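Local coordinates for protein peptidase S15/CocE/NonD (Thaumarchaeota archaeon SCGC AB-539-E09, PDB 4PF1) that probably acts as a serine aminopeptidase of the alpha/beta-hydrolase fold, cleaving residues from the N-terminal end of peptides, at residues S377-W391 / P558-H570. Numbering follows the deposited sequence.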
loop_
_atom_site.group_PDB
_atom_site.type_symbol
_atom_site.label_atom_id
_atom_site.label_comp_id
_atom_site.label_asym_id
_atom_site.label_seq_id
_atom_site.Cartn_x
_atom_site.Cartn_y
_atom_site.Cartn_z
ATOM N N SER A 377 -16.000 -12.021 -28.395
ATOM C CA SER A 377 -14.585 -12.035 -28.038
ATOM C C SER A 377 -14.067 -10.651 -27.672
ATOM O O SER A 377 -14.282 -9.686 -28.409
ATOM C CB SER A 377 -13.762 -12.615 -29.186
ATOM O OG SER A 377 -12.367 -12.476 -28.971
ATOM N N TYR A 378 -13.368 -10.565 -26.535
ATOM C CA TYR A 378 -12.728 -9.329 -26.106
ATOM C C TYR A 378 -11.303 -9.341 -26.601
ATOM O O TYR A 378 -10.553 -10.280 -26.319
ATOM C CB TYR A 378 -12.778 -9.172 -24.581
ATOM C CG TYR A 378 -12.263 -7.838 -24.076
ATOM C CD1 TYR A 378 -10.897 -7.606 -23.924
ATOM C CD2 TYR A 378 -13.143 -6.835 -23.680
ATOM C CE1 TYR A 378 -10.419 -6.396 -23.419
ATOM C CE2 TYR A 378 -12.677 -5.619 -23.177
ATOM C CZ TYR A 378 -11.314 -5.408 -23.041
ATOM O OH TYR A 378 -10.852 -4.229 -22.513
ATOM N N GLU A 379 -10.932 -8.307 -27.351
ATOM C CA GLU A 379 -9.597 -8.177 -27.914
ATOM C C GLU A 379 -8.732 -7.324 -27.002
ATOM O O GLU A 379 -9.038 -6.148 -26.788
ATOM C CB GLU A 379 -9.678 -7.568 -29.324
ATOM C CG GLU A 379 -8.361 -7.570 -30.086
ATOM C CD GLU A 379 -8.417 -6.935 -31.463
ATOM O OE1 GLU A 379 -9.410 -6.233 -31.765
ATOM O OE2 GLU A 379 -7.458 -7.134 -32.241
ATOM N N THR A 380 -7.649 -7.916 -26.458
ATOM C CA THR A 380 -6.704 -7.195 -25.600
ATOM C C THR A 380 -5.830 -6.294 -26.489
ATOM O O THR A 380 -5.761 -6.504 -27.700
ATOM C CB THR A 380 -5.901 -8.161 -24.702
ATOM O OG1 THR A 380 -5.378 -9.240 -25.480
ATOM C CG2 THR A 380 -6.734 -8.709 -23.546
ATOM N N GLY A 381 -5.259 -5.249 -25.901
ATOM C CA GLY A 381 -4.500 -4.248 -26.642
ATOM C C GLY A 381 -5.423 -3.171 -27.177
ATOM O O GLY A 381 -5.290 -1.998 -26.819
ATOM N N ALA A 382 -6.404 -3.579 -28.016
ATOM C CA ALA A 382 -7.424 -2.693 -28.582
ATOM C C ALA A 382 -8.527 -2.391 -27.550
ATOM O O ALA A 382 -9.170 -1.341 -27.635
ATOM C CB ALA A 382 -8.033 -3.327 -29.824
ATOM N N ASN A 383 -8.744 -3.327 -26.582
ATOM C CA ASN A 383 -9.736 -3.232 -25.492
ATOM C C ASN A 383 -11.172 -3.041 -26.032
ATOM O O ASN A 383 -11.855 -2.074 -25.682
ATOM C CB ASN A 383 -9.359 -2.124 -24.493
ATOM C CG ASN A 383 -8.115 -2.432 -23.705
ATOM O OD1 ASN A 383 -8.062 -3.391 -22.926
ATOM N ND2 ASN A 383 -7.083 -1.629 -23.894
ATOM N N ALA A 384 -11.624 -3.980 -26.878
ATOM C CA ALA A 384 -12.951 -3.914 -27.482
ATOM C C ALA A 384 -13.585 -5.288 -27.621
ATOM O O ALA A 384 -12.892 -6.268 -27.913
ATOM C CB ALA A 384 -12.872 -3.241 -28.846
ATOM N N TRP A 385 -14.912 -5.351 -27.411
ATOM C CA TRP A 385 -15.715 -6.560 -27.578
ATOM C C TRP A 385 -16.124 -6.673 -29.037
ATOM O O TRP A 385 -16.526 -5.675 -29.641
ATOM C CB TRP A 385 -16.964 -6.523 -26.679
ATOM C CG TRP A 385 -16.712 -6.836 -25.232
ATOM C CD1 TRP A 385 -16.688 -5.952 -24.195
ATOM C CD2 TRP A 385 -16.561 -8.140 -24.652
ATOM N NE1 TRP A 385 -16.490 -6.618 -23.007
ATOM C CE2 TRP A 385 -16.405 -7.964 -23.259
ATOM C CE3 TRP A 385 -16.490 -9.442 -25.181
ATOM C CZ2 TRP A 385 -16.198 -9.037 -22.387
ATOM C CZ3 TRP A 385 -16.296 -10.507 -24.314
ATOM C CH2 TRP A 385 -16.152 -10.301 -22.936
ATOM N N HIS A 386 -16.003 -7.866 -29.614
ATOM C CA HIS A 386 -16.355 -8.074 -31.014
ATOM C C HIS A 386 -17.424 -9.133 -31.167
ATOM O O HIS A 386 -17.469 -10.089 -30.395
ATOM C CB HIS A 386 -15.120 -8.474 -31.840
ATOM C CG HIS A 386 -14.012 -7.473 -31.809
ATOM N ND1 HIS A 386 -14.081 -6.298 -32.535
ATOM C CD2 HIS A 386 -12.824 -7.518 -31.165
ATOM C CE1 HIS A 386 -12.946 -5.662 -32.296
ATOM N NE2 HIS A 386 -12.161 -6.356 -31.474
ATOM N N ARG A 387 -18.271 -8.970 -32.188
ATOM C CA ARG A 387 -19.294 -9.938 -32.572
ATOM C C ARG A 387 -18.731 -10.785 -33.708
ATOM O O ARG A 387 -18.427 -10.247 -34.776
ATOM C CB ARG A 387 -20.583 -9.224 -33.019
ATOM C CG ARG A 387 -21.311 -8.462 -31.914
ATOM C CD ARG A 387 -22.539 -7.743 -32.458
ATOM N NE ARG A 387 -23.511 -8.678 -33.034
ATOM C CZ ARG A 387 -24.541 -9.193 -32.368
ATOM N NH1 ARG A 387 -24.763 -8.848 -31.105
ATOM N NH2 ARG A 387 -25.362 -10.048 -32.962
ATOM N N TYR A 388 -18.515 -12.086 -33.464
ATOM C CA TYR A 388 -17.967 -12.985 -34.480
ATOM C C TYR A 388 -18.943 -14.113 -34.794
ATOM O O TYR A 388 -19.697 -14.535 -33.917
ATOM C CB TYR A 388 -16.604 -13.565 -34.039
ATOM C CG TYR A 388 -15.470 -12.560 -33.953
ATOM C CD1 TYR A 388 -15.328 -11.551 -34.906
ATOM C CD2 TYR A 388 -14.483 -12.677 -32.979
ATOM C CE1 TYR A 388 -14.270 -10.642 -34.846
ATOM C CE2 TYR A 388 -13.412 -11.785 -32.919
ATOM C CZ TYR A 388 -13.310 -10.766 -33.854
ATOM O OH TYR A 388 -12.265 -9.876 -33.786
ATOM N N ASP A 389 -18.920 -14.607 -36.044
ATOM C CA ASP A 389 -19.789 -15.697 -36.491
ATOM C C ASP A 389 -19.157 -17.061 -36.215
ATOM O O ASP A 389 -19.861 -18.074 -36.199
ATOM C CB ASP A 389 -20.105 -15.552 -37.989
ATOM C CG ASP A 389 -20.947 -14.336 -38.327
ATOM O OD1 ASP A 389 -21.864 -14.009 -37.539
ATOM O OD2 ASP A 389 -20.716 -13.736 -39.400
ATOM N N ASP A 390 -17.826 -17.084 -36.011
ATOM C CA ASP A 390 -17.052 -18.297 -35.742
ATOM C C ASP A 390 -15.768 -17.945 -34.981
ATOM O O ASP A 390 -15.382 -16.771 -34.927
ATOM C CB ASP A 390 -16.709 -19.011 -37.072
ATOM C CG ASP A 390 -16.461 -20.513 -36.975
ATOM O OD1 ASP A 390 -16.243 -21.013 -35.844
ATOM O OD2 ASP A 390 -16.463 -21.183 -38.030
ATOM N N TRP A 391 -15.108 -18.961 -34.394
ATOM C CA TRP A 391 -13.837 -18.772 -33.709
ATOM C C TRP A 391 -12.770 -19.717 -34.298
ATOM O O TRP A 391 -12.921 -20.937 -34.212
ATOM C CB TRP A 391 -13.974 -18.957 -32.192
ATOM C CG TRP A 391 -12.714 -18.627 -31.446
ATOM C CD1 TRP A 391 -11.879 -19.504 -30.819
ATOM C CD2 TRP A 391 -12.100 -17.334 -31.329
ATOM N NE1 TRP A 391 -10.806 -18.834 -30.279
ATOM C CE2 TRP A 391 -10.913 -17.501 -30.580
ATOM C CE3 TRP A 391 -12.452 -16.043 -31.764
ATOM C CZ2 TRP A 391 -10.082 -16.424 -30.247
ATOM C CZ3 TRP A 391 -11.613 -14.982 -31.453
ATOM C CH2 TRP A 391 -10.439 -15.178 -30.711
ATOM N N PRO A 558 -0.317 -26.959 -29.671
ATOM C CA PRO A 558 -1.360 -25.920 -29.727
ATOM C C PRO A 558 -1.289 -25.071 -28.463
ATOM O O PRO A 558 -1.053 -25.608 -27.380
ATOM C CB PRO A 558 -2.674 -26.718 -29.817
ATOM C CG PRO A 558 -2.266 -28.168 -30.016
ATOM C CD PRO A 558 -0.900 -28.293 -29.429
ATOM N N LEU A 559 -1.402 -23.748 -28.608
ATOM C CA LEU A 559 -1.253 -22.837 -27.478
ATOM C C LEU A 559 -2.586 -22.171 -27.099
ATOM O O LEU A 559 -3.491 -22.119 -27.931
ATOM C CB LEU A 559 -0.179 -21.777 -27.803
ATOM C CG LEU A 559 1.251 -22.317 -27.998
ATOM C CD1 LEU A 559 2.104 -21.335 -28.769
ATOM C CD2 LEU A 559 1.906 -22.669 -26.664
ATOM N N PRO A 560 -2.730 -21.650 -25.847
ATOM C CA PRO A 560 -4.007 -21.013 -25.454
ATOM C C PRO A 560 -4.477 -19.937 -26.434
ATOM O O PRO A 560 -3.663 -19.301 -27.097
ATOM C CB PRO A 560 -3.690 -20.410 -24.086
ATOM C CG PRO A 560 -2.617 -21.272 -23.538
ATOM C CD PRO A 560 -1.774 -21.672 -24.715
ATOM N N GLN A 561 -5.795 -19.739 -26.516
ATOM C CA GLN A 561 -6.434 -18.788 -27.431
ATOM C C GLN A 561 -5.894 -17.376 -27.282
ATOM O O GLN A 561 -5.475 -16.971 -26.190
ATOM C CB GLN A 561 -7.964 -18.764 -27.231
ATOM C CG GLN A 561 -8.639 -20.131 -27.295
ATOM C CD GLN A 561 -8.374 -20.900 -28.570
ATOM O OE1 GLN A 561 -8.491 -20.378 -29.685
ATOM N NE2 GLN A 561 -8.057 -22.178 -28.428
ATOM N N VAL A 562 -5.895 -16.631 -28.403
ATOM C CA VAL A 562 -5.492 -15.229 -28.457
ATOM C C VAL A 562 -6.555 -14.400 -29.191
ATOM O O VAL A 562 -7.219 -14.889 -30.103
ATOM C CB VAL A 562 -4.081 -14.997 -29.075
ATOM C CG1 VAL A 562 -2.979 -15.472 -28.135
ATOM C CG2 VAL A 562 -3.947 -15.640 -30.460
ATOM N N SER A 563 -6.709 -13.156 -28.761
ATOM C CA SER A 563 -7.566 -12.123 -29.332
ATOM C C SER A 563 -6.897 -10.848 -28.929
ATOM O O SER A 563 -7.122 -10.347 -27.826
ATOM C CB SER A 563 -8.995 -12.233 -28.799
ATOM O OG SER A 563 -9.871 -11.408 -29.545
ATOM N N HIS A 564 -5.896 -10.449 -29.715
ATOM C CA HIS A 564 -5.008 -9.379 -29.311
ATOM C C HIS A 564 -4.543 -8.511 -30.463
ATOM O O HIS A 564 -4.389 -8.984 -31.593
ATOM C CB HIS A 564 -3.779 -10.022 -28.634
ATOM C CG HIS A 564 -2.819 -9.059 -28.012
ATOM N ND1 HIS A 564 -3.133 -8.381 -26.850
ATOM C CD2 HIS A 564 -1.551 -8.753 -28.371
ATOM C CE1 HIS A 564 -2.065 -7.656 -26.561
ATOM N NE2 HIS A 564 -1.085 -7.856 -27.441
ATOM N N THR A 565 -4.264 -7.244 -30.151
ATOM C CA THR A 565 -3.638 -6.326 -31.076
ATOM C C THR A 565 -2.259 -5.977 -30.530
ATOM O O THR A 565 -2.153 -5.397 -29.449
ATOM C CB THR A 565 -4.508 -5.075 -31.324
ATOM O OG1 THR A 565 -5.672 -5.460 -32.047
ATOM C CG2 THR A 565 -3.769 -3.996 -32.114
ATOM N N PHE A 566 -1.207 -6.362 -31.262
ATOM C CA PHE A 566 0.165 -5.975 -30.951
ATOM C C PHE A 566 0.318 -4.551 -31.483
ATOM O O PHE A 566 0.370 -4.349 -32.701
ATOM C CB PHE A 566 1.173 -6.947 -31.594
ATOM C CG PHE A 566 1.208 -8.344 -31.017
ATOM C CD1 PHE A 566 1.957 -8.625 -29.877
ATOM C CD2 PHE A 566 0.550 -9.391 -31.648
ATOM C CE1 PHE A 566 2.006 -9.922 -29.354
ATOM C CE2 PHE A 566 0.607 -10.690 -31.128
ATOM C CZ PHE A 566 1.336 -10.947 -29.985
ATOM N N LEU A 567 0.243 -3.561 -30.585
ATOM C CA LEU A 567 0.224 -2.141 -30.945
ATOM C C LEU A 567 1.595 -1.615 -31.460
ATOM O O LEU A 567 2.620 -2.255 -31.218
ATOM C CB LEU A 567 -0.248 -1.303 -29.734
ATOM C CG LEU A 567 -1.729 -1.426 -29.355
ATOM C CD1 LEU A 567 -1.968 -0.939 -27.939
ATOM C CD2 LEU A 567 -2.619 -0.658 -30.328
ATOM N N PRO A 568 1.631 -0.446 -32.173
ATOM C CA PRO A 568 2.926 0.089 -32.648
ATOM C C PRO A 568 3.912 0.342 -31.502
ATOM O O PRO A 568 3.510 0.784 -30.421
ATOM C CB PRO A 568 2.538 1.396 -33.348
ATOM C CG PRO A 568 1.105 1.230 -33.702
ATOM C CD PRO A 568 0.512 0.424 -32.593
ATOM N N GLY A 569 5.182 0.019 -31.738
ATOM C CA GLY A 569 6.231 0.136 -30.729
ATOM C C GLY A 569 6.419 -1.141 -29.928
ATOM O O GLY A 569 7.447 -1.317 -29.266
ATOM N N HIS A 570 5.420 -2.049 -29.980
ATOM C CA HIS A 570 5.482 -3.347 -29.302
ATOM C C HIS A 570 6.208 -4.379 -30.168
ATOM O O HIS A 570 6.264 -4.226 -31.390
ATOM C CB HIS A 570 4.064 -3.871 -28.967
ATOM C CG HIS A 570 3.326 -3.084 -27.927
ATOM N ND1 HIS A 570 3.070 -3.608 -26.675
ATOM C CD2 HIS A 570 2.760 -1.857 -28.010
ATOM C CE1 HIS A 570 2.377 -2.685 -26.031
ATOM N NE2 HIS A 570 2.166 -1.613 -26.793
HETATM O O HOH W 1 -9.869 -10.167 -32.290
#
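Thr-565 lays its hydroxyl against the carboxylate of Glu-379, OG1 giving a very short 2.5 Å hydrogen bond to OE2. With CG anti to the backbone N (chi1 -172°) and the chain extended beyond it, Glu-379 runs past the carbonyl of Ser-563 to get there. Arg-483 forms a salt bridge to the same OE2, while His-386 NE2 donates a hydrogen bond to OE1 on its anti side, 27° out of the carboxylate plane; this buried carboxylate is thus gripped at both oxygens. The Thr-380 side chain stands roughly perpendicular to that of His-564, and Thr-380 OG1 and His-564 ND1 share a 2.8 Å hydrogen bond at the ring edge; the ring's other nitrogen, NE2, hydrogen-bonds Asp-509. The backbones of Thr-380 and His-564 form a single parallel bridge, through Thr-380 N to Ser-563 O (2.8 Å) and Thr-565 N to Thr-380 O (3.0 Å). It joins the hairpin 375-379/384-388, at the edge of the large mixed sheet of the alpha/beta-hydrolase fold, to strand 562-566, which pairs with 482-486. The Trp-391 and Gln-561 side chains run alongside in opposed senses, indole and amide planes 65° apart; Trp-391 NE1 gives a 2.8 Å hydrogen bond to Gln-561 OE1 from above the amide's carbonyl plane. The indole's far edge lies against Val-562 O (CZ2, 3.3 Å) and Ser-563 CB. A leucine in place of Trp-391 would probably leave Gln-561 OE1 without this donor and open a gap beside Val-562 and Ser-563. Water 1 links Ser-563 OG to Tyr-388 OH.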